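Local coordinates for microcin B17-processing protein McbB (Escherichia coli str. K-12 substr. MG1655, PDB 6GRH) that is necessary to process the inactive microcin B17 precursor peptide, McbA, into the active antibiotic, at residues P93-S98 with S138-L143; D118-S123 with R248-L253; H144-H149 with S171-E176. All blocks are in the same frame, centred on the assembly; numbering follows the deposited sequence. Where two conformers were deposited one is given.

Contact 1 (P93-S98 with S138-L143); sequences PLWVNS and STLIWL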
loop_
_atom_site.group_PDB
_atom_site.type_symbol
_atom_site.label_atom_id
_atom_site.label_comp_id
_atom_site.label_asym_id
_atom_site.label_seq_id
_atom_site.Cartn_x
_atom_site.Cartn_y
_atom_site.Cartn_z
ATOM N N PRO B 93 -21.637 -21.824 16.864
ATOM C CA PRO B 93 -21.065 -21.087 15.736
ATOM C C PRO B 93 -22.012 -19.980 15.195
ATOM O O PRO B 93 -23.198 -19.991 15.479
ATOM C CB PRO B 93 -20.833 -22.190 14.704
ATOM C CG PRO B 93 -21.865 -23.249 15.025
ATOM C CD PRO B 93 -22.491 -22.926 16.368
ATOM N N LEU B 94 -21.481 -19.026 14.444
ATOM C CA LEU B 94 -22.246 -17.815 14.087
ATOM C C LEU B 94 -23.315 -18.053 13.029
ATOM O O LEU B 94 -24.394 -17.490 13.110
ATOM C CB LEU B 94 -21.311 -16.686 13.624
ATOM C CG LEU B 94 -21.987 -15.320 13.442
ATOM C CD1 LEU B 94 -22.628 -14.823 14.732
ATOM C CD2 LEU B 94 -20.980 -14.305 12.910
ATOM N N TRP B 95 -22.988 -18.881 12.048
ATOM C CA TRP B 95 -23.923 -19.301 11.029
ATOM C C TRP B 95 -24.168 -20.781 11.253
ATOM O O TRP B 95 -23.234 -21.580 11.263
ATOM C CB TRP B 95 -23.361 -19.000 9.635
ATOM C CG TRP B 95 -22.994 -17.577 9.546
ATOM C CD1 TRP B 95 -23.852 -16.513 9.581
ATOM C CD2 TRP B 95 -21.686 -17.030 9.512
ATOM N NE1 TRP B 95 -23.158 -15.347 9.546
ATOM C CE2 TRP B 95 -21.821 -15.634 9.502
ATOM C CE3 TRP B 95 -20.404 -17.588 9.459
ATOM C CZ2 TRP B 95 -20.715 -14.777 9.436
ATOM C CZ3 TRP B 95 -19.332 -16.756 9.410
ATOM C CH2 TRP B 95 -19.483 -15.363 9.396
ATOM N N VAL B 96 -25.428 -21.125 11.443
ATOM C CA VAL B 96 -25.828 -22.487 11.776
ATOM C C VAL B 96 -25.853 -23.391 10.547
ATOM O O VAL B 96 -25.954 -24.602 10.676
ATOM C CB VAL B 96 -27.198 -22.527 12.467
ATOM C CG1 VAL B 96 -27.196 -21.642 13.721
ATOM C CG2 VAL B 96 -28.355 -22.146 11.536
ATOM N N ASN B 97 -25.799 -22.786 9.369
ATOM C CA ASN B 97 -25.865 -23.489 8.126
ATOM C C ASN B 97 -25.267 -22.636 7.004
ATOM O O ASN B 97 -25.261 -21.416 7.118
ATOM C CB ASN B 97 -27.344 -23.701 7.859
ATOM C CG ASN B 97 -27.597 -24.390 6.567
ATOM O OD1 ASN B 97 -28.445 -23.961 5.784
ATOM N ND2 ASN B 97 -26.812 -25.446 6.298
ATOM N N SER B 98 -24.763 -23.297 5.960
ATOM C CA SER B 98 -24.375 -22.665 4.706
ATOM C C SER B 98 -25.200 -23.179 3.514
ATOM O O SER B 98 -25.668 -24.328 3.514
ATOM C CB SER B 98 -22.897 -22.922 4.443
ATOM O OG SER B 98 -22.078 -22.220 5.364
ATOM N N SER B 138 -29.772 -17.108 10.182
ATOM C CA SER B 138 -28.387 -17.379 10.522
ATOM C C SER B 138 -27.679 -18.301 9.523
ATOM O O SER B 138 -26.945 -19.189 9.922
ATOM C CB SER B 138 -28.275 -17.950 11.941
ATOM O OG SER B 138 -28.943 -17.108 12.847
ATOM N N THR B 139 -27.894 -18.064 8.234
ATOM C CA THR B 139 -27.286 -18.852 7.178
ATOM C C THR B 139 -26.207 -18.044 6.478
ATOM O O THR B 139 -26.419 -16.848 6.194
ATOM C CB THR B 139 -28.345 -19.233 6.140
ATOM O OG1 THR B 139 -29.361 -20.005 6.783
ATOM C CG2 THR B 139 -27.759 -20.012 4.992
ATOM N N LEU B 140 -25.062 -18.679 6.226
ATOM C CA LEU B 140 -24.038 -18.127 5.330
ATOM C C LEU B 140 -24.399 -18.489 3.887
ATOM O O LEU B 140 -24.548 -19.663 3.547
ATOM C CB LEU B 140 -22.659 -18.658 5.677
ATOM C CG LEU B 140 -21.446 -18.221 4.834
ATOM C CD1 LEU B 140 -21.211 -16.728 4.944
ATOM C CD2 LEU B 140 -20.217 -18.986 5.266
ATOM N N ILE B 141 -24.569 -17.485 3.044
ATOM C CA ILE B 141 -24.874 -17.699 1.646
ATOM C C ILE B 141 -23.606 -17.504 0.819
ATOM O O ILE B 141 -23.066 -16.379 0.749
ATOM C CB ILE B 141 -25.989 -16.739 1.157
ATOM C CG1 ILE B 141 -27.246 -16.907 2.014
ATOM C CG2 ILE B 141 -26.254 -16.949 -0.325
ATOM C CD1 ILE B 141 -28.377 -15.955 1.680
ATOM N N TRP B 142 -23.142 -18.584 0.189
ATOM C CA TRP B 142 -22.035 -18.527 -0.738
ATOM C C TRP B 142 -22.579 -18.432 -2.156
ATOM O O TRP B 142 -23.229 -19.349 -2.627
ATOM C CB TRP B 142 -21.129 -19.764 -0.609
ATOM C CG TRP B 142 -19.811 -19.563 -1.316
ATOM C CD1 TRP B 142 -19.635 -19.304 -2.665
ATOM C CD2 TRP B 142 -18.510 -19.551 -0.740
ATOM N NE1 TRP B 142 -18.306 -19.165 -2.946
ATOM C CE2 TRP B 142 -17.593 -19.277 -1.789
ATOM C CE3 TRP B 142 -18.022 -19.748 0.555
ATOM C CZ2 TRP B 142 -16.212 -19.192 -1.584
ATOM C CZ3 TRP B 142 -16.654 -19.659 0.771
ATOM C CH2 TRP B 142 -15.763 -19.377 -0.301
ATOM N N LEU B 143 -22.319 -17.306 -2.839
ATOM C CA LEU B 143 -22.729 -17.135 -4.227
ATOM C C LEU B 143 -21.519 -17.283 -5.136
ATOM O O LEU B 143 -20.613 -16.471 -5.063
ATOM C CB LEU B 143 -23.371 -15.776 -4.411
ATOM C CG LEU B 143 -23.751 -15.310 -5.813
ATOM C CD1 LEU B 143 -24.743 -16.246 -6.496
ATOM C CD2 LEU B 143 -24.318 -13.890 -5.711
#
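N97 and L140 join strands 97-102 and 139-144 as parallel neighbours near the beginning of both, within a mixed sheet whose parallel half, ordered 2-1-3-4, is consistent with a Rossmann-like core. The L140 amide donates to N97 O over 2.9 Å. Ahead of the strands, V96 N donates to S138 O, also at 2.9 Å; this bond is more bent at the hydrogen (139°). W95 CA brings its hydrogen to the same S138 O at 3.2 Å, so two successive residues share one acceptor.

L140 CB lies to one side of the W95 indole, near its rim, and L94 CD2 lies over the rim on the opposite side. W95 CG is anti to its own carbonyl carbon (chi1 -54°), which sets it beside the backbone N and 4.0 Å from L140 CB. F38 of the neighbouring McbC chain also packs on L94 and W95, and L140 meets L250 of helix 236-254.

N97 and T139 run side by side on the other face of the sheet from S98 and L140. Their polar ends look elsewhere: N97 OD1 bonds to S123 OG and T139 OG1 to S136 O. In the backbone, T139 CA approaches N97 O at 3.3 Å, adding a CA-H...O contact to the oxygen that already holds L140 N.

Contact 2 (D118-S123 with R248-L253); sequences DGVFVS and RRLQEL. With EDO (1,2-ethanediol), chain J.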
loop_
_atom_site.group_PDB
_atom_site.type_symbol
_atom_site.label_atom_id
_atom_site.label_comp_id
_atom_site.label_asym_id
_atom_site.label_seq_id
_atom_site.Cartn_x
_atom_site.Cartn_y
_atom_site.Cartn_z
ATOM N N ASP B 118 -14.904 -32.641 6.299
ATOM C CA ASP B 118 -14.159 -31.462 6.726
ATOM C C ASP B 118 -14.979 -30.661 7.741
ATOM O O ASP B 118 -14.645 -29.513 8.043
ATOM C CB ASP B 118 -13.843 -30.607 5.486
ATOM C CG ASP B 118 -13.185 -31.426 4.363
ATOM O OD1 ASP B 118 -11.979 -31.745 4.462
ATOM O OD2 ASP B 118 -13.881 -31.794 3.387
ATOM N N GLY B 119 -16.082 -31.238 8.241
ATOM C CA GLY B 119 -16.921 -30.575 9.200
ATOM C C GLY B 119 -17.754 -29.426 8.683
ATOM O O GLY B 119 -18.278 -28.647 9.471
ATOM N N VAL B 120 -17.926 -29.362 7.367
ATOM C CA VAL B 120 -18.677 -28.292 6.721
ATOM C C VAL B 120 -20.110 -28.744 6.430
ATOM O O VAL B 120 -20.297 -29.706 5.716
ATOM C CB VAL B 120 -17.982 -27.880 5.415
ATOM C CG1 VAL B 120 -18.863 -26.926 4.613
ATOM C CG2 VAL B 120 -16.646 -27.226 5.741
ATOM N N PHE B 121 -21.084 -28.023 6.991
ATOM C CA PHE B 121 -22.528 -28.271 6.779
ATOM C C PHE B 121 -23.054 -27.339 5.684
ATOM O O PHE B 121 -23.219 -26.137 5.913
ATOM C CB PHE B 121 -23.294 -28.050 8.087
ATOM C CG PHE B 121 -24.812 -28.272 8.006
ATOM C CD1 PHE B 121 -25.406 -29.114 7.049
ATOM C CD2 PHE B 121 -25.649 -27.649 8.951
ATOM C CE1 PHE B 121 -26.788 -29.304 7.026
ATOM C CE2 PHE B 121 -27.026 -27.828 8.924
ATOM C CZ PHE B 121 -27.607 -28.662 7.963
ATOM N N VAL B 122 -23.239 -27.883 4.484
ATOM C CA VAL B 122 -23.893 -27.165 3.391
ATOM C C VAL B 122 -25.237 -27.847 3.211
ATOM O O VAL B 122 -25.272 -29.026 2.865
ATOM C CB VAL B 122 -23.113 -27.267 2.073
ATOM C CG1 VAL B 122 -23.875 -26.577 0.936
ATOM C CG2 VAL B 122 -21.720 -26.689 2.226
ATOM N N SER B 123 -26.326 -27.125 3.470
ATOM C CA SER B 123 -27.664 -27.719 3.430
ATOM C C SER B 123 -28.194 -27.890 2.014
ATOM O O SER B 123 -28.894 -28.857 1.750
ATOM C CB SER B 123 -28.682 -26.918 4.247
ATOM O OG SER B 123 -28.668 -25.560 3.870
ATOM N N ARG B 248 -11.938 -24.916 1.609
ATOM C CA ARG B 248 -11.101 -24.484 2.704
ATOM C C ARG B 248 -11.571 -23.204 3.350
ATOM O O ARG B 248 -11.483 -23.069 4.560
ATOM C CB ARG B 248 -9.645 -24.346 2.306
ATOM C CG ARG B 248 -9.003 -25.673 2.022
ATOM C CD ARG B 248 -9.068 -26.626 3.222
ATOM N NE ARG B 248 -8.065 -27.659 3.060
ATOM C CZ ARG B 248 -8.074 -28.851 3.633
ATOM N NH1 ARG B 248 -9.047 -29.228 4.463
ATOM N NH2 ARG B 248 -7.059 -29.669 3.391
ATOM N N ARG B 249 -12.117 -22.300 2.554
ATOM C CA ARG B 249 -12.667 -21.093 3.109
ATOM C C ARG B 249 -13.902 -21.359 3.975
ATOM O O ARG B 249 -14.025 -20.824 5.078
ATOM C CB ARG B 249 -12.899 -20.053 1.987
ATOM C CG ARG B 249 -13.337 -18.708 2.512
ATOM C CD ARG B 249 -12.181 -17.999 3.187
ATOM N NE ARG B 249 -12.616 -16.718 3.708
ATOM C CZ ARG B 249 -12.468 -16.271 4.952
ATOM N NH1 ARG B 249 -11.814 -16.969 5.893
ATOM N NH2 ARG B 249 -12.956 -15.068 5.251
ATOM N N LEU B 250 -14.815 -22.175 3.496
ATOM C CA LEU B 250 -15.965 -22.575 4.299
ATOM C C LEU B 250 -15.543 -23.289 5.559
ATOM O O LEU B 250 -16.129 -23.086 6.636
ATOM C CB LEU B 250 -16.921 -23.478 3.502
ATOM C CG LEU B 250 -17.986 -22.818 2.635
ATOM C CD1 LEU B 250 -18.692 -23.884 1.819
ATOM C CD2 LEU B 250 -18.974 -21.992 3.458
ATOM N N GLN B 251 -14.535 -24.153 5.417
ATOM C CA GLN B 251 -13.977 -24.874 6.551
ATOM C C GLN B 251 -13.427 -23.922 7.610
ATOM O O GLN B 251 -13.747 -24.089 8.797
ATOM C CB GLN B 251 -12.950 -25.883 6.083
ATOM C CG GLN B 251 -12.369 -26.732 7.195
ATOM C CD GLN B 251 -11.542 -27.890 6.680
ATOM O OE1 GLN B 251 -11.352 -28.058 5.469
ATOM N NE2 GLN B 251 -11.130 -28.751 7.589
ATOM N N GLU B 252 -12.676 -22.889 7.185
ATOM C CA GLU B 252 -12.162 -21.890 8.107
ATOM C C GLU B 252 -13.259 -21.222 8.904
ATOM O O GLU B 252 -13.107 -20.994 10.102
ATOM C CB GLU B 252 -11.418 -20.756 7.381
ATOM C CG GLU B 252 -10.070 -21.118 6.850
ATOM C CD GLU B 252 -9.497 -20.061 5.886
ATOM O OE1 GLU B 252 -10.037 -18.935 5.790
ATOM O OE2 GLU B 252 -8.490 -20.390 5.219
ATOM N N LEU B 253 -14.340 -20.888 8.218
ATOM C CA LEU B 253 -15.435 -20.103 8.791
ATOM C C LEU B 253 -16.415 -20.919 9.624
ATOM O O LEU B 253 -16.831 -20.447 10.683
ATOM C CB LEU B 253 -16.219 -19.378 7.686
ATOM C CG LEU B 253 -15.422 -18.264 6.969
ATOM C CD1 LEU B 253 -16.108 -17.890 5.669
ATOM C CD2 LEU B 253 -15.267 -17.050 7.856
HETATM C C1 EDO J . -7.634 -32.920 4.416
HETATM O O1 EDO J . -7.262 -31.956 5.404
HETATM C C2 EDO J . -6.364 -33.423 3.752
HETATM O O2 EDO J . -6.660 -34.094 2.529
HETATM O O HOH W 1 -10.319 -31.487 6.473
#
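V120 presses both of its methyl groups against the helix that carries L250 and Q251. CG1, anti to the V120 backbone N, meets L250 CB at 4.1 Å, while CG2 reaches the helix backbone itself, 3.6 Å from Q251 CA. V122 follows two residues on, its CG2 touching CD1 of L250. The two valines cross the leucine side chain at about a right angle, and V120 CG1 meets L250 CD1 as well as CB.

Beyond this apolar patch the contact turns polar. Q251 leaves the helix with CG anti to its backbone N (chi1 -177°) and stays extended from there, which brings its amide across the D118 side chain at about a right angle, D118 CB lying 3.6 Å from Q251 OE1. That oxygen accepts a bond from R248 NH1 at 2.8 Å; it lies in the guanidinium plane, whereas the donor is tilted 25° from the plane of the amide carbonyl. The other end of the amide is held as well, Q251 NE2 bonding to T256 O. D118 and R248 form only a long salt bridge, 3.9 Å from OD1 to NH1, with carboxylate and guanidinium planes 86° apart. A water mediates between them: it donates to D118 OD1 at 2.6 Å and accepts from both R248 NH1 and Q251 NE2. R248 NH2 also donates to O1 of an ethanediol, probably from the crystallisation liquor, and R248 NE bonds to L274 O of the second subunit.

G119, with positive phi, is the C-prime residue of a Schellman motif ending helix 111-115, and the chain then enters strand 122-127. Helix 236-254 packs on V120 and V122 after this turn, with L250 also touching W115 of the short helix, S98 of strand 97-102 and L140 of strand 139-144.

Contact 3 (H144-H149 with S171-E176); sequences HLENYH and SYYLKE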
loop_
_atom_site.group_PDB
_atom_site.type_symbol
_atom_site.label_atom_id
_atom_site.label_comp_id
_atom_site.label_asym_id
_atom_site.label_seq_id
_atom_site.Cartn_x
_atom_site.Cartn_y
_atom_site.Cartn_z
ATOM N N HIS B 144 -21.514 -18.305 -5.991
ATOM C CA HIS B 144 -20.385 -18.574 -6.864
ATOM C C HIS B 144 -20.859 -18.426 -8.302
ATOM O O HIS B 144 -21.770 -19.131 -8.724
ATOM C CB HIS B 144 -19.813 -19.966 -6.616
ATOM C CG HIS B 144 -18.751 -20.358 -7.587
ATOM N ND1 HIS B 144 -17.495 -19.799 -7.565
ATOM C CD2 HIS B 144 -18.777 -21.189 -8.648
ATOM C CE1 HIS B 144 -16.781 -20.305 -8.556
ATOM N NE2 HIS B 144 -17.523 -21.178 -9.207
ATOM N N LEU B 145 -20.202 -17.534 -9.056
ATOM C CA LEU B 145 -20.537 -17.266 -10.454
ATOM C C LEU B 145 -19.355 -17.472 -11.406
ATOM O O LEU B 145 -18.310 -16.824 -11.241
ATOM C CB LEU B 145 -21.030 -15.828 -10.595
ATOM C CG LEU B 145 -22.303 -15.499 -9.814
ATOM C CD1 LEU B 145 -22.654 -14.026 -9.945
ATOM C CD2 LEU B 145 -23.456 -16.362 -10.297
ATOM N N GLU B 146 -19.508 -18.375 -12.374
ATOM C CA GLU B 146 -18.624 -18.433 -13.546
ATOM C C GLU B 146 -18.956 -17.344 -14.554
ATOM O O GLU B 146 -18.062 -16.709 -15.119
ATOM C CB GLU B 146 -18.677 -19.805 -14.235
ATOM C CG GLU B 146 -17.841 -20.831 -13.523
ATOM C CD GLU B 146 -17.533 -22.103 -14.298
ATOM O OE1 GLU B 146 -17.706 -22.185 -15.537
ATOM O OE2 GLU B 146 -17.056 -23.021 -13.615
ATOM N N ASN B 147 -20.240 -17.123 -14.791
ATOM C CA ASN B 147 -20.667 -16.087 -15.707
ATOM C C ASN B 147 -21.228 -14.929 -14.890
ATOM O O ASN B 147 -22.403 -14.893 -14.552
ATOM C CB ASN B 147 -21.643 -16.660 -16.707
ATOM C CG ASN B 147 -21.049 -17.838 -17.445
ATOM O OD1 ASN B 147 -19.937 -17.749 -17.988
ATOM N ND2 ASN B 147 -21.755 -18.973 -17.433
ATOM N N TYR B 148 -20.349 -13.983 -14.582
ATOM C CA TYR B 148 -20.668 -12.903 -13.659
ATOM C C TYR B 148 -21.613 -11.875 -14.306
ATOM O O TYR B 148 -21.474 -11.543 -15.457
ATOM C CB TYR B 148 -19.384 -12.211 -13.212
ATOM C CG TYR B 148 -19.636 -11.049 -12.317
ATOM C CD1 TYR B 148 -19.725 -11.213 -10.948
ATOM C CD2 TYR B 148 -19.823 -9.764 -12.853
ATOM C CE1 TYR B 148 -20.009 -10.135 -10.126
ATOM C CE2 TYR B 148 -20.086 -8.682 -12.046
ATOM C CZ TYR B 148 -20.182 -8.869 -10.681
ATOM O OH TYR B 148 -20.418 -7.789 -9.885
ATOM N N HIS B 149 -22.578 -11.405 -13.544
ATOM C CA HIS B 149 -23.299 -10.176 -13.861
ATOM C C HIS B 149 -23.670 -9.582 -12.515
ATOM O O HIS B 149 -24.151 -10.320 -11.640
ATOM C CB HIS B 149 -24.556 -10.413 -14.715
ATOM C CG HIS B 149 -25.061 -9.162 -15.370
ATOM N ND1 HIS B 149 -25.592 -8.113 -14.653
ATOM C CD2 HIS B 149 -25.065 -8.767 -16.666
ATOM C CE1 HIS B 149 -25.907 -7.128 -15.475
ATOM N NE2 HIS B 149 -25.596 -7.500 -16.705
ATOM N N SER B 171 -18.022 -15.357 -4.896
ATOM C CA SER B 171 -16.830 -15.771 -5.628
ATOM C C SER B 171 -17.069 -15.741 -7.135
ATOM O O SER B 171 -18.165 -15.952 -7.613
ATOM C CB SER B 171 -16.321 -17.135 -5.131
ATOM O OG SER B 171 -17.232 -18.170 -5.405
ATOM N N TYR B 172 -16.029 -15.394 -7.874
ATOM C CA TYR B 172 -16.142 -15.023 -9.288
ATOM C C TYR B 172 -14.710 -14.871 -9.837
ATOM O O TYR B 172 -13.734 -14.920 -9.072
ATOM C CB TYR B 172 -16.966 -13.708 -9.453
ATOM C CG TYR B 172 -16.435 -12.578 -8.627
ATOM C CD1 TYR B 172 -16.777 -12.446 -7.292
ATOM C CD2 TYR B 172 -15.509 -11.687 -9.155
ATOM C CE1 TYR B 172 -16.262 -11.436 -6.513
ATOM C CE2 TYR B 172 -14.977 -10.677 -8.385
ATOM C CZ TYR B 172 -15.350 -10.552 -7.076
ATOM O OH TYR B 172 -14.804 -9.580 -6.306
ATOM N N TYR B 173 -14.608 -14.695 -11.147
ATOM C CA TYR B 173 -13.349 -14.643 -11.839
ATOM C C TYR B 173 -13.155 -13.267 -12.440
ATOM O O TYR B 173 -14.083 -12.659 -12.923
ATOM C CB TYR B 173 -13.274 -15.734 -12.897
ATOM C CG TYR B 173 -13.417 -17.115 -12.297
ATOM C CD1 TYR B 173 -12.298 -17.844 -11.897
ATOM C CD2 TYR B 173 -14.686 -17.681 -12.088
ATOM C CE1 TYR B 173 -12.428 -19.114 -11.330
ATOM C CE2 TYR B 173 -14.833 -18.945 -11.522
ATOM C CZ TYR B 173 -13.692 -19.661 -11.135
ATOM O OH TYR B 173 -13.844 -20.903 -10.562
ATOM N N LEU B 174 -11.928 -12.772 -12.376
ATOM C CA LEU B 174 -11.594 -11.475 -12.927
ATOM C C LEU B 174 -10.213 -11.607 -13.505
ATOM O O LEU B 174 -9.278 -11.935 -12.766
ATOM C CB LEU B 174 -11.612 -10.381 -11.858
ATOM C CG LEU B 174 -11.107 -8.984 -12.269
ATOM C CD1 LEU B 174 -11.922 -8.435 -13.411
ATOM C CD2 LEU B 174 -11.143 -8.078 -11.050
ATOM N N LYS B 175 -10.131 -11.408 -14.818
ATOM C CA LYS B 175 -8.906 -11.536 -15.603
ATOM C C LYS B 175 -8.288 -12.924 -15.416
ATOM O O LYS B 175 -8.911 -13.906 -15.806
ATOM C CB LYS B 175 -7.968 -10.362 -15.280
ATOM C CG LYS B 175 -8.584 -9.042 -15.733
ATOM C CD LYS B 175 -7.572 -7.910 -15.650
ATOM C CE LYS B 175 -8.117 -6.621 -16.243
ATOM N NZ LYS B 175 -6.995 -5.803 -16.784
ATOM N N GLU B 176 -7.124 -13.037 -14.773
ATOM C CA GLU B 176 -6.519 -14.353 -14.523
ATOM C C GLU B 176 -6.650 -14.768 -13.059
ATOM O O GLU B 176 -5.894 -15.631 -12.599
ATOM C CB GLU B 176 -5.049 -14.326 -14.947
ATOM C CG GLU B 176 -4.869 -14.064 -16.426
ATOM C CD GLU B 176 -3.417 -13.893 -16.844
ATOM O OE1 GLU B 176 -2.624 -13.275 -16.090
ATOM O OE2 GLU B 176 -3.079 -14.372 -17.951
HETATM O O HOH W 2 -16.043 -22.373 -11.219
HETATM O O HOH W 3 -17.142 -14.905 -12.686
#
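H144 presents the edge of its imidazole to both S171 and Y173. Its ND1 and S171 OG are hydrogen-bonded at 2.7 Å, with the hydroxyl near the ring plane; S171 OG stands between its own backbone N and carbonyl carbon (chi1 66°), which sets it against H144 ND1, and W142 NE1 bonds to it as well. The imidazole and the Y173 ring meet rim to rim, planes 77° apart, CE1 of H144 lying 3.6 Å from Y173 OH. A water joins H144 NE2, Y173 OH and E146 OE2; Y173 OH is also bonded to S242 OG, and the E146 carboxylate has a stronger partner in R239. E146 runs alongside Y173 in the same direction, its CG against CE2 of the ring.

The tyrosines Y148 and Y172 likewise lie side by side, their rings inclined at 49° and Y148 CD1 4.0 Å from Y172 CB. Their hydroxyls part company, to H193 and D181 respectively.

Between these pairs the backbones are tied by L145 N donating to S171 O at 3.0 Å. Here strand 139-144 gives way to a loop, H149 caps the N terminus of helix 150-160, and the chain returns in parallel strand 167-174: a beta-alpha-beta crossover as in Rossmann-like folds.

All three contacts draw on one mixed sheet. Contact 1 pairs adjacent parallel strands near their beginnings and contact 3 pairs the next two near their ends, sharing strand 139-144, whereas contact 2 sets a helix over one face of the sheet, beside the start of its outermost strand 122-127. S123 ties contact 2 to contact 1, and S171 ties contact 3 to contact 1. Contacts 2 and 3 do not meet. Contact 2, nearest the chain centre, and contact 3 are buried; contact 1 is partly so. Backbone bonds dominate contact 1, valine-leucine packing and a water-bridged polar cluster contact 2, aromatic rings and polar side chains contact 3.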